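Major extracellular endoglucanase (Xanthomonas campestris pv. campestris, PDB 4TUF) hydrolyses internal beta-1,4-glucosidic linkages in cellulose, lichenin and cereal beta-D-glucans, the part described here being its family 5 TIM-barrel catalytic domain. Local coordinates at residues 35-40 and 328-332; 156-160 and 196-200. All coordinates share one frame. Residues are numbered along the deposited sequence.

Contact 1: 35-40 and 328-332; sequences HGLWAR and DWTSV
Two irregular loops of the TIM barrel meet here around the indole of W329. Residues 36-40 of the loop 35-40 form a turn: G36 O accepts from A39 N at 2.9 Å and from R40 N at 2.7 Å. D328 opens the other segment as an Asx turn, its OD1 accepting from T330 N at 3.2 Å and S331 N at 3.0 Å, while OD2 makes a very short 2.4 Å bond with S331 OG. W329 follows with phi/psi of 64/15° and chi1 near -80° (m), sending its ring into the opposing turn, its CA 6.5 Å from A39 CA. H35 touches W329, O to CZ3 3.6 Å and CB to CH2 3.8 Å. G36 CA sits over the six-membered ring in a CH-pi contact, 3.5 Å from the centroid and 10° off the normal. With phi near 97° and a CB position that would clash with W329 CZ3, only glycine fits. W38, chi1 53° (p), turns its edge to the W329 face in a T-shaped pair: five-membered ring centroids 5.1 Å apart, planes at 80°, W38 CZ2 to W329 CZ2 3.6 Å. A39 CB packs on W329 CB at 3.8 Å. W329 O accepts a hydrogen bond from R40 NH1 (2.6 Å, N-H...O 148°); the arginine, m at chi1 to chi3, is folded and reaches across. T330 CG2 touches R40 CD at 3.6 Å. M45 and Q48 of helix 42-51 back onto W329 and R40. The loops precede helices 42-51 and 334-344 and follow strands 16-23 and 309-311, whose parallel pairing closes the barrel, so the contact joins its first and last beta-alpha loops.

Contact 2: 156-160 and 196-200; sequences NEPHG and EGITD
The hydrogen bond from E157 N to E196 OE1, 2.8 Å long with an N-H...O angle of 159°, heads a contact between two loops of the TIM barrel, those following the parallel strands 149-153 and 192-195. N156 and E157 form the Asn-Glu pair characteristic of family 5 cellulases, and E157 is the proton donor by similarity. E196 reaches the backbone of that pair with an extended side chain (chi1 m, chi2 t); its OE2 lies 3.3 Å from N156 CA and forms a salt bridge with R58, which also bonds N156 OD1. The CA-to-CB bond of E157 points away from segment 196-200, and its OE2 bonds Y238 and H236, close to the predicted nucleophile E278. E157 has unusual positive backbone angles (53/59°), and its carbonyl O takes a 2.6 Å hydrogen bond from H159 ND1; the ring of H159 stacks on W212.

The segments run in the same direction (CA 156 to 160 against CA 196 to 199, 18° apart), with CA-CA distances of 6.7 Å for E157 and E196, 5.0 Å for P158 and I198, and 5.1 Å for H159 and T199. No backbone hydrogen bond links them. Instead I198 CA approaches P158 O at 3.6 Å as a CA-H...O contact, P158 CD rests 3.5 Å from G197 O, and P158 CB meets I198 CG2 at 4.1 Å. H159 CB packs on T199 CG2 at 3.7 Å, while G160 N makes a weak 3.3 Å bond to T199 OG1. At the open end, water 1 bridges the backbones, its O 2.7 Å from both G160 O and D200 O.

From the N terminus the chain runs through strand 16-23 into the loop holding 35-40, the first half of contact 1, then into helix 42-51 and round the barrel. Strand 149-153 leads to 156-160, and after helix 173-187 and strand 192-195 the chain returns at 196-200, closing the short loop of contact 2. Only after strand 309-311 does 328-332 come back to 35-40, so contact 2 is nested within the far longer loop closed by contact 1. The two lie on opposite sides of the chain's centre, centres about 31 Å apart. Contact 1 ties the loops after strands 16-23 and 309-311, neighbours where the barrel closes; contact 2 joins adjacent loops at the active site.

Contact 1: 35-40 and 328-332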
loop_
_atom_site.group_PDB
_atom_site.type_symbol
_atom_site.label_atom_id
_atom_site.label_comp_id
_atom_site.label_asym_id
_atom_site.label_seq_id
_atom_site.Cartn_x
_atom_site.Cartn_y
_atom_site.Cartn_z
ATOM N N HIS A 35 4.663 -8.976 -11.580
ATOM C CA HIS A 35 4.250 -10.333 -11.928
ATOM C C HIS A 35 3.377 -10.413 -13.173
ATOM O O HIS A 35 2.733 -9.440 -13.559
ATOM C CB HIS A 35 3.498 -10.974 -10.757
ATOM C CG HIS A 35 4.391 -11.552 -9.705
ATOM N ND1 HIS A 35 4.003 -11.676 -8.389
ATOM C CD2 HIS A 35 5.649 -12.048 -9.777
ATOM C CE1 HIS A 35 4.986 -12.220 -7.692
ATOM N NE2 HIS A 35 5.995 -12.456 -8.511
ATOM N N GLY A 36 3.356 -11.593 -13.786
ATOM C CA GLY A 36 2.461 -11.869 -14.890
ATOM C C GLY A 36 3.083 -11.699 -16.259
ATOM O O GLY A 36 2.426 -11.905 -17.282
ATOM N N LEU A 37 4.358 -11.334 -16.291
ATOM C CA LEU A 37 5.030 -11.118 -17.564
ATOM C C LEU A 37 5.437 -12.448 -18.197
ATOM O O LEU A 37 6.137 -12.472 -19.208
ATOM C CB LEU A 37 6.243 -10.202 -17.389
ATOM C CG LEU A 37 5.920 -8.848 -16.744
ATOM C CD1 LEU A 37 7.043 -7.839 -16.944
ATOM C CD2 LEU A 37 4.595 -8.286 -17.256
ATOM N N TRP A 38 4.994 -13.554 -17.603
ATOM C CA TRP A 38 5.075 -14.851 -18.273
ATOM C C TRP A 38 3.816 -15.079 -19.098
ATOM O O TRP A 38 3.807 -15.878 -20.031
ATOM C CB TRP A 38 5.264 -15.995 -17.267
ATOM C CG TRP A 38 4.243 -16.021 -16.163
ATOM C CD1 TRP A 38 3.029 -16.643 -16.182
ATOM C CD2 TRP A 38 4.356 -15.401 -14.876
ATOM N NE1 TRP A 38 2.376 -16.446 -14.988
ATOM C CE2 TRP A 38 3.171 -15.689 -14.168
ATOM C CE3 TRP A 38 5.344 -14.630 -14.254
ATOM C CZ2 TRP A 38 2.944 -15.230 -12.870
ATOM C CZ3 TRP A 38 5.118 -14.174 -12.962
ATOM C CH2 TRP A 38 3.927 -14.474 -12.286
ATOM N N ALA A 39 2.755 -14.357 -18.754
ATOM C CA ALA A 39 1.452 -14.564 -19.370
ATOM C C ALA A 39 0.991 -13.363 -20.194
ATOM O O ALA A 39 0.201 -13.510 -21.127
ATOM C CB ALA A 39 0.424 -14.887 -18.302
ATOM N N ARG A 40 1.489 -12.179 -19.848
ATOM C CA ARG A 40 1.009 -10.935 -20.445
ATOM C C ARG A 40 2.138 -9.992 -20.854
ATOM O O ARG A 40 3.268 -10.114 -20.381
ATOM C CB ARG A 40 0.081 -10.205 -19.466
ATOM C CG ARG A 40 -1.106 -11.022 -18.981
ATOM C CD ARG A 40 -2.173 -11.164 -20.056
ATOM N NE ARG A 40 -2.590 -9.875 -20.607
ATOM C CZ ARG A 40 -3.397 -9.015 -19.989
ATOM N NH1 ARG A 40 -3.878 -9.293 -18.786
ATOM N NH2 ARG A 40 -3.720 -7.869 -20.572
ATOM N N ASP A 328 -5.896 -16.997 -15.121
ATOM C CA ASP A 328 -5.491 -16.980 -16.527
ATOM C C ASP A 328 -4.817 -15.658 -16.894
ATOM O O ASP A 328 -4.372 -15.473 -18.026
ATOM C CB ASP A 328 -6.690 -17.237 -17.449
ATOM C CG ASP A 328 -7.862 -16.311 -17.167
ATOM O OD1 ASP A 328 -7.706 -15.340 -16.391
ATOM O OD2 ASP A 328 -8.948 -16.552 -17.733
ATOM N N TRP A 329 -4.768 -14.742 -15.931
ATOM C CA TRP A 329 -4.102 -13.450 -16.086
ATOM C C TRP A 329 -4.736 -12.556 -17.144
ATOM O O TRP A 329 -4.136 -11.563 -17.555
ATOM C CB TRP A 329 -2.621 -13.659 -16.404
ATOM C CG TRP A 329 -1.835 -13.960 -15.190
ATOM C CD1 TRP A 329 -1.550 -15.192 -14.675
ATOM C CD2 TRP A 329 -1.251 -13.003 -14.301
ATOM N NE1 TRP A 329 -0.812 -15.059 -13.521
ATOM C CE2 TRP A 329 -0.616 -13.725 -13.270
ATOM C CE3 TRP A 329 -1.200 -11.608 -14.278
ATOM C CZ2 TRP A 329 0.059 -13.097 -12.228
ATOM C CZ3 TRP A 329 -0.528 -10.985 -13.243
ATOM C CH2 TRP A 329 0.095 -11.729 -12.233
ATOM N N THR A 330 -5.951 -12.897 -17.568
ATOM C CA THR A 330 -6.646 -12.112 -18.579
ATOM C C THR A 330 -8.074 -11.765 -18.165
ATOM O O THR A 330 -8.578 -10.703 -18.513
ATOM C CB THR A 330 -6.685 -12.850 -19.931
ATOM O OG1 THR A 330 -7.093 -14.208 -19.727
ATOM C CG2 THR A 330 -5.314 -12.843 -20.579
ATOM N N SER A 331 -8.721 -12.656 -17.420
ATOM C CA SER A 331 -10.125 -12.468 -17.056
ATOM C C SER A 331 -10.278 -11.590 -15.813
ATOM O O SER A 331 -9.516 -11.715 -14.853
ATOM C CB SER A 331 -10.800 -13.819 -16.828
ATOM O OG SER A 331 -10.545 -14.703 -17.906
ATOM N N VAL A 332 -11.274 -10.710 -15.834
ATOM C CA VAL A 332 -11.464 -9.746 -14.756
ATOM C C VAL A 332 -12.635 -10.112 -13.847
ATOM O O VAL A 332 -13.730 -10.409 -14.312
ATOM C CB VAL A 332 -11.678 -8.318 -15.317
ATOM C CG1 VAL A 332 -12.023 -7.341 -14.197
ATOM C CG2 VAL A 332 -10.441 -7.853 -16.064
#

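Contact 2: 156-160 and 196-200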
loop_
_atom_site.group_PDB
_atom_site.type_symbol
_atom_site.label_atom_id
_atom_site.label_comp_id
_atom_site.label_asym_id
_atom_site.label_seq_id
_atom_site.Cartn_x
_atom_site.Cartn_y
_atom_site.Cartn_z
ATOM N N ASN A 156 6.344 -1.276 4.855
ATOM C CA ASN A 156 5.137 -2.082 4.838
ATOM C C ASN A 156 4.883 -2.879 6.102
ATOM O O ASN A 156 5.740 -3.610 6.557
ATOM C CB ASN A 156 5.172 -3.035 3.642
ATOM C CG ASN A 156 3.852 -3.726 3.398
ATOM O OD1 ASN A 156 2.881 -3.104 3.010
ATOM N ND2 ASN A 156 3.821 -5.021 3.614
ATOM N N GLU A 157 3.671 -2.763 6.626
ATOM C CA GLU A 157 3.161 -3.646 7.666
ATOM C C GLU A 157 3.973 -3.854 8.939
ATOM O O GLU A 157 4.299 -4.983 9.290
ATOM C CB GLU A 157 2.720 -4.968 7.063
ATOM C CG GLU A 157 1.608 -4.772 6.059
ATOM C CD GLU A 157 0.941 -6.057 5.669
ATOM O OE1 GLU A 157 1.576 -7.111 5.792
ATOM O OE2 GLU A 157 -0.219 -6.006 5.237
ATOM N N PRO A 158 4.245 -2.789 9.671
ATOM C CA PRO A 158 4.943 -2.941 10.941
ATOM C C PRO A 158 4.108 -3.792 11.876
ATOM O O PRO A 158 2.899 -3.670 11.902
ATOM C CB PRO A 158 5.017 -1.515 11.462
ATOM C CG PRO A 158 5.019 -0.679 10.244
ATOM C CD PRO A 158 4.131 -1.381 9.271
ATOM N N HIS A 159 4.749 -4.674 12.623
ATOM C CA HIS A 159 4.003 -5.561 13.514
ATOM C C HIS A 159 4.941 -6.179 14.540
ATOM O O HIS A 159 6.105 -5.800 14.624
ATOM C CB HIS A 159 3.288 -6.656 12.722
ATOM C CG HIS A 159 4.207 -7.503 11.896
ATOM N ND1 HIS A 159 4.772 -7.059 10.718
ATOM C CD2 HIS A 159 4.658 -8.767 12.078
ATOM C CE1 HIS A 159 5.536 -8.012 10.215
ATOM N NE2 HIS A 159 5.480 -9.061 11.018
ATOM N N GLY A 160 4.429 -7.122 15.324
ATOM C CA GLY A 160 5.246 -7.830 16.293
ATOM C C GLY A 160 5.855 -6.940 17.356
ATOM O O GLY A 160 5.158 -6.429 18.233
ATOM N N GLU A 196 1.997 3.738 7.992
ATOM C CA GLU A 196 1.074 2.690 8.385
ATOM C C GLU A 196 1.068 2.526 9.890
ATOM O O GLU A 196 1.943 3.042 10.600
ATOM C CB GLU A 196 1.440 1.366 7.715
ATOM C CG GLU A 196 1.530 1.443 6.194
ATOM C CD GLU A 196 1.959 0.124 5.577
ATOM O OE1 GLU A 196 1.570 -0.932 6.127
ATOM O OE2 GLU A 196 2.696 0.147 4.561
ATOM N N GLY A 197 0.076 1.797 10.378
ATOM C CA GLY A 197 -0.014 1.527 11.791
ATOM C C GLY A 197 0.888 0.384 12.207
ATOM O O GLY A 197 1.736 -0.080 11.445
ATOM N N ILE A 198 0.707 -0.055 13.445
ATOM C CA ILE A 198 1.426 -1.194 13.977
ATOM C C ILE A 198 0.385 -2.229 14.380
ATOM O O ILE A 198 -0.747 -2.183 13.893
ATOM C CB ILE A 198 2.301 -0.790 15.168
ATOM C CG1 ILE A 198 1.433 -0.195 16.278
ATOM C CG2 ILE A 198 3.345 0.228 14.718
ATOM C CD1 ILE A 198 2.129 -0.097 17.616
ATOM N N THR A 199 0.747 -3.162 15.253
ATOM C CA THR A 199 -0.257 -4.063 15.804
ATOM C C THR A 199 -0.524 -3.724 17.274
ATOM O O THR A 199 -0.950 -2.607 17.578
ATOM C CB THR A 199 0.146 -5.546 15.638
ATOM O OG1 THR A 199 1.507 -5.737 16.032
ATOM C CG2 THR A 199 -0.002 -5.948 14.189
ATOM N N ASP A 200 -0.292 -4.677 18.176
ATOM C CA ASP A 200 -0.489 -4.437 19.610
ATOM C C ASP A 200 0.547 -3.457 20.153
ATOM O O ASP A 200 1.713 -3.491 19.756
ATOM C CB ASP A 200 -0.414 -5.745 20.399
ATOM C CG ASP A 200 -1.699 -6.553 20.333
ATOM O OD1 ASP A 200 -2.627 -6.163 19.591
ATOM O OD2 ASP A 200 -1.777 -7.593 21.023
HETATM O O HOH W 1 2.621 -5.828 18.775
#